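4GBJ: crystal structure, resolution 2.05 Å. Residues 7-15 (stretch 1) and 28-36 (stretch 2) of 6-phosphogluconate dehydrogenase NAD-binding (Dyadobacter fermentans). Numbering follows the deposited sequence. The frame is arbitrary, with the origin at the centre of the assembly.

Stretch 1 7-15: KIAFLGLGN
Stretch 2 28-36: GYELVVWNR

Two parallel strands, 8-11 and 31-34, lie side by side in one chain, their N-to-C directions 20° apart (signed crossing angle -20°) and their axes 4.7 Å apart at closest approach. The register is I8 with L31, A9 with V32, F10 with V33 and L11 with W34, at CA-CA distances of 4.9, 4.9, 4.7 and 5.0 Å; G12 continues it opposite N35 at 4.8 Å. Both strands are extended, with phi/psi of -87/124 at I8, -85/141 at A9, -135/108 at F10 and -109/119 at L11, and of -119/140 at L31, -116/111 at V32, -109/161 at V33 and -155/149 at W34.

Five backbone hydrogen bonds form the ladder. I8 N donates to E30 O (3.0 Å, 162° at the hydrogen) and V32 N donates to I8 O (3.0 Å, 167°), so I8 uses both its amide and its carbonyl across the gap. F10 does the same: its N donates to V32 O (3.0 Å, 153°) and its O accepts from W34 N (3.1 Å, 141°, the most bent of the set). G12 N closes the ladder on W34 O (3.0 Å, 174°). In stretch 2, V32 and W34 each use both N and O, and E30 contributes its O alone. Three of these carbonyls also receive CA-H...O contacts: L31 CA to I8 O at 3.4 Å, A9 CA to V32 O and V33 CA to F10 O at 3.3 Å each.

Beyond the strands a side chain takes over as acceptor: L13 N donates to N35 OD1 (2.8 Å, 167°). N35 is t (chi1 -164°, chi2 58°) and its CA-to-CB bond points toward stretch 1; its ND2 bonds to a residue just outside the stretches. W34 NE1 is satisfied elsewhere in the structure. G12, at phi/psi 100/110, has a backbone on which a CB would jam against the preceding carbonyl.

Side chains alternate between the two sheet faces. On one, I8 (m, t) sets CB 3.7 Å from L31 CD2 (L31 m, t), and F10 (t, chi2 101°) sets CB 3.9 Å from V33 CG1 (V33 m). On the other, A9 CB lies 4.2 Å from V32 CG1 (V32 p), and L11 CD2 (L11 m, t) packs 3.6 Å from W34 CB (W34 t, chi2 95°). Past the strand, L13 (m, t), its CA-to-CB bond pointing toward stretch 2, brings CD1 3.9 Å from V33 CG2. Before the strand, Y29 (m, chi2 -85°) brings CD1 within 3.3 Å of I8 CD1, a tight apolar contact.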

# COMPACT_ATOMS: atom_id res chain seq x y z
N LYS B 7 -24.37 -28.90 -18.54
CA LYS B 7 -25.12 -28.26 -17.46
C LYS B 7 -24.69 -26.79 -17.32
O LYS B 7 -25.50 -25.91 -17.63
CB LYS B 7 -24.91 -29.02 -16.13
CG LYS B 7 -25.43 -28.33 -14.87
CD LYS B 7 -24.55 -28.70 -13.67
CE LYS B 7 -25.19 -28.33 -12.35
NZ LYS B 7 -26.14 -29.38 -11.89
N ILE B 8 -23.46 -26.51 -16.80
CA ILE B 8 -22.98 -25.14 -16.59
C ILE B 8 -22.32 -24.61 -17.87
O ILE B 8 -21.39 -25.25 -18.38
CB ILE B 8 -21.99 -25.05 -15.36
CG1 ILE B 8 -22.77 -25.21 -14.04
CG2 ILE B 8 -21.24 -23.67 -15.33
CD1 ILE B 8 -21.90 -25.50 -12.88
N ALA B 9 -22.79 -23.47 -18.41
CA ALA B 9 -22.11 -22.89 -19.58
C ALA B 9 -20.93 -22.04 -19.11
O ALA B 9 -21.03 -21.37 -18.09
CB ALA B 9 -23.06 -22.07 -20.43
N PHE B 10 -19.82 -22.08 -19.81
CA PHE B 10 -18.61 -21.36 -19.46
C PHE B 10 -18.06 -20.69 -20.69
O PHE B 10 -17.52 -21.35 -21.57
CB PHE B 10 -17.57 -22.31 -18.84
CG PHE B 10 -16.63 -21.61 -17.91
CD1 PHE B 10 -16.79 -21.68 -16.54
CD2 PHE B 10 -15.57 -20.86 -18.41
CE1 PHE B 10 -15.91 -21.03 -15.67
CE2 PHE B 10 -14.69 -20.20 -17.54
CZ PHE B 10 -14.86 -20.30 -16.18
N LEU B 11 -18.18 -19.38 -20.75
CA LEU B 11 -17.79 -18.58 -21.90
C LEU B 11 -16.54 -17.74 -21.63
O LEU B 11 -16.56 -16.89 -20.75
CB LEU B 11 -18.97 -17.68 -22.28
CG LEU B 11 -20.33 -18.38 -22.45
CD1 LEU B 11 -21.40 -17.37 -22.82
CD2 LEU B 11 -20.28 -19.42 -23.54
N GLY B 12 -15.47 -17.97 -22.39
CA GLY B 12 -14.22 -17.24 -22.24
C GLY B 12 -13.23 -18.07 -21.44
O GLY B 12 -13.41 -18.24 -20.24
N LEU B 13 -12.17 -18.56 -22.11
CA LEU B 13 -11.20 -19.48 -21.57
C LEU B 13 -9.78 -18.94 -21.68
O LEU B 13 -8.86 -19.66 -22.08
CB LEU B 13 -11.30 -20.83 -22.31
CG LEU B 13 -12.70 -21.43 -22.46
CD1 LEU B 13 -12.64 -22.69 -23.30
CD2 LEU B 13 -13.30 -21.76 -21.11
N GLY B 14 -9.60 -17.71 -21.23
CA GLY B 14 -8.28 -17.08 -21.24
C GLY B 14 -7.44 -17.57 -20.07
O GLY B 14 -7.65 -18.68 -19.55
N ASN B 15 -6.52 -16.72 -19.60
CA ASN B 15 -5.60 -17.03 -18.50
C ASN B 15 -6.31 -17.36 -17.19
O ASN B 15 -5.76 -18.12 -16.40
CB ASN B 15 -4.61 -15.86 -18.26
CG ASN B 15 -3.54 -15.72 -19.33
OD1 ASN B 15 -3.65 -16.23 -20.46
ND2 ASN B 15 -2.47 -15.01 -19.01
N GLY B 28 -16.58 -32.05 -10.10
CA GLY B 28 -17.75 -32.83 -10.51
C GLY B 28 -18.83 -32.12 -11.30
O GLY B 28 -19.85 -32.74 -11.61
N TYR B 29 -18.63 -30.84 -11.67
CA TYR B 29 -19.61 -30.13 -12.50
C TYR B 29 -19.42 -30.43 -13.97
O TYR B 29 -18.29 -30.41 -14.47
CB TYR B 29 -19.51 -28.63 -12.30
CG TYR B 29 -19.90 -28.14 -10.93
CD1 TYR B 29 -21.23 -27.88 -10.62
CD2 TYR B 29 -18.94 -27.85 -9.97
CE1 TYR B 29 -21.61 -27.50 -9.34
CE2 TYR B 29 -19.30 -27.43 -8.69
CZ TYR B 29 -20.64 -27.23 -8.39
OH TYR B 29 -21.02 -26.70 -7.17
N GLU B 30 -20.52 -30.60 -14.70
CA GLU B 30 -20.50 -30.80 -16.15
C GLU B 30 -20.43 -29.42 -16.81
O GLU B 30 -21.24 -28.55 -16.45
CB GLU B 30 -21.75 -31.60 -16.56
CG GLU B 30 -22.09 -31.64 -18.05
CD GLU B 30 -23.33 -32.46 -18.38
OE1 GLU B 30 -24.32 -32.41 -17.59
OE2 GLU B 30 -23.33 -33.13 -19.43
N LEU B 31 -19.44 -29.18 -17.72
CA LEU B 31 -19.30 -27.89 -18.40
C LEU B 31 -19.44 -27.98 -19.90
O LEU B 31 -18.80 -28.82 -20.52
CB LEU B 31 -17.92 -27.21 -18.16
CG LEU B 31 -17.46 -26.82 -16.76
CD1 LEU B 31 -16.28 -25.92 -16.85
CD2 LEU B 31 -18.51 -26.13 -16.01
N VAL B 32 -20.13 -26.97 -20.50
CA VAL B 32 -20.23 -26.78 -21.95
C VAL B 32 -19.54 -25.43 -22.16
O VAL B 32 -19.98 -24.39 -21.64
CB VAL B 32 -21.64 -26.93 -22.57
CG1 VAL B 32 -22.68 -26.03 -21.91
CG2 VAL B 32 -21.59 -26.74 -24.08
N VAL B 33 -18.37 -25.49 -22.81
CA VAL B 33 -17.47 -24.36 -22.91
C VAL B 33 -17.42 -23.78 -24.30
O VAL B 33 -17.83 -24.41 -25.28
CB VAL B 33 -16.07 -24.69 -22.39
CG1 VAL B 33 -16.14 -25.29 -20.99
CG2 VAL B 33 -15.29 -25.61 -23.34
N TRP B 34 -16.95 -22.55 -24.36
CA TRP B 34 -16.82 -21.78 -25.59
C TRP B 34 -15.76 -20.73 -25.43
O TRP B 34 -15.55 -20.19 -24.34
CB TRP B 34 -18.15 -21.12 -25.96
CG TRP B 34 -18.10 -20.22 -27.17
CD1 TRP B 34 -18.41 -20.56 -28.46
CD2 TRP B 34 -17.79 -18.82 -27.19
NE1 TRP B 34 -18.30 -19.47 -29.28
CE2 TRP B 34 -17.94 -18.38 -28.53
CE3 TRP B 34 -17.41 -17.89 -26.21
CZ2 TRP B 34 -17.67 -17.07 -28.91
CZ3 TRP B 34 -17.17 -16.58 -26.59
CH2 TRP B 34 -17.28 -16.19 -27.93
N ASN B 35 -15.11 -20.43 -26.53
CA ASN B 35 -14.09 -19.39 -26.55
C ASN B 35 -13.98 -18.84 -27.95
O ASN B 35 -14.08 -19.62 -28.90
CB ASN B 35 -12.77 -19.99 -26.07
CG ASN B 35 -11.75 -18.95 -25.68
OD1 ASN B 35 -12.00 -18.11 -24.82
ND2 ASN B 35 -10.57 -19.01 -26.26
N ARG B 36 -13.73 -17.52 -28.10
CA ARG B 36 -13.55 -16.89 -29.42
C ARG B 36 -12.43 -17.62 -30.22
O ARG B 36 -12.53 -17.73 -31.44
CB ARG B 36 -13.22 -15.39 -29.26
CG ARG B 36 -13.45 -14.55 -30.52
CD ARG B 36 -14.86 -13.97 -30.66
NE ARG B 36 -15.55 -14.48 -31.85
CZ ARG B 36 -16.56 -13.87 -32.48
NH1 ARG B 36 -17.03 -12.70 -32.05
NH2 ARG B 36 -17.11 -14.43 -33.56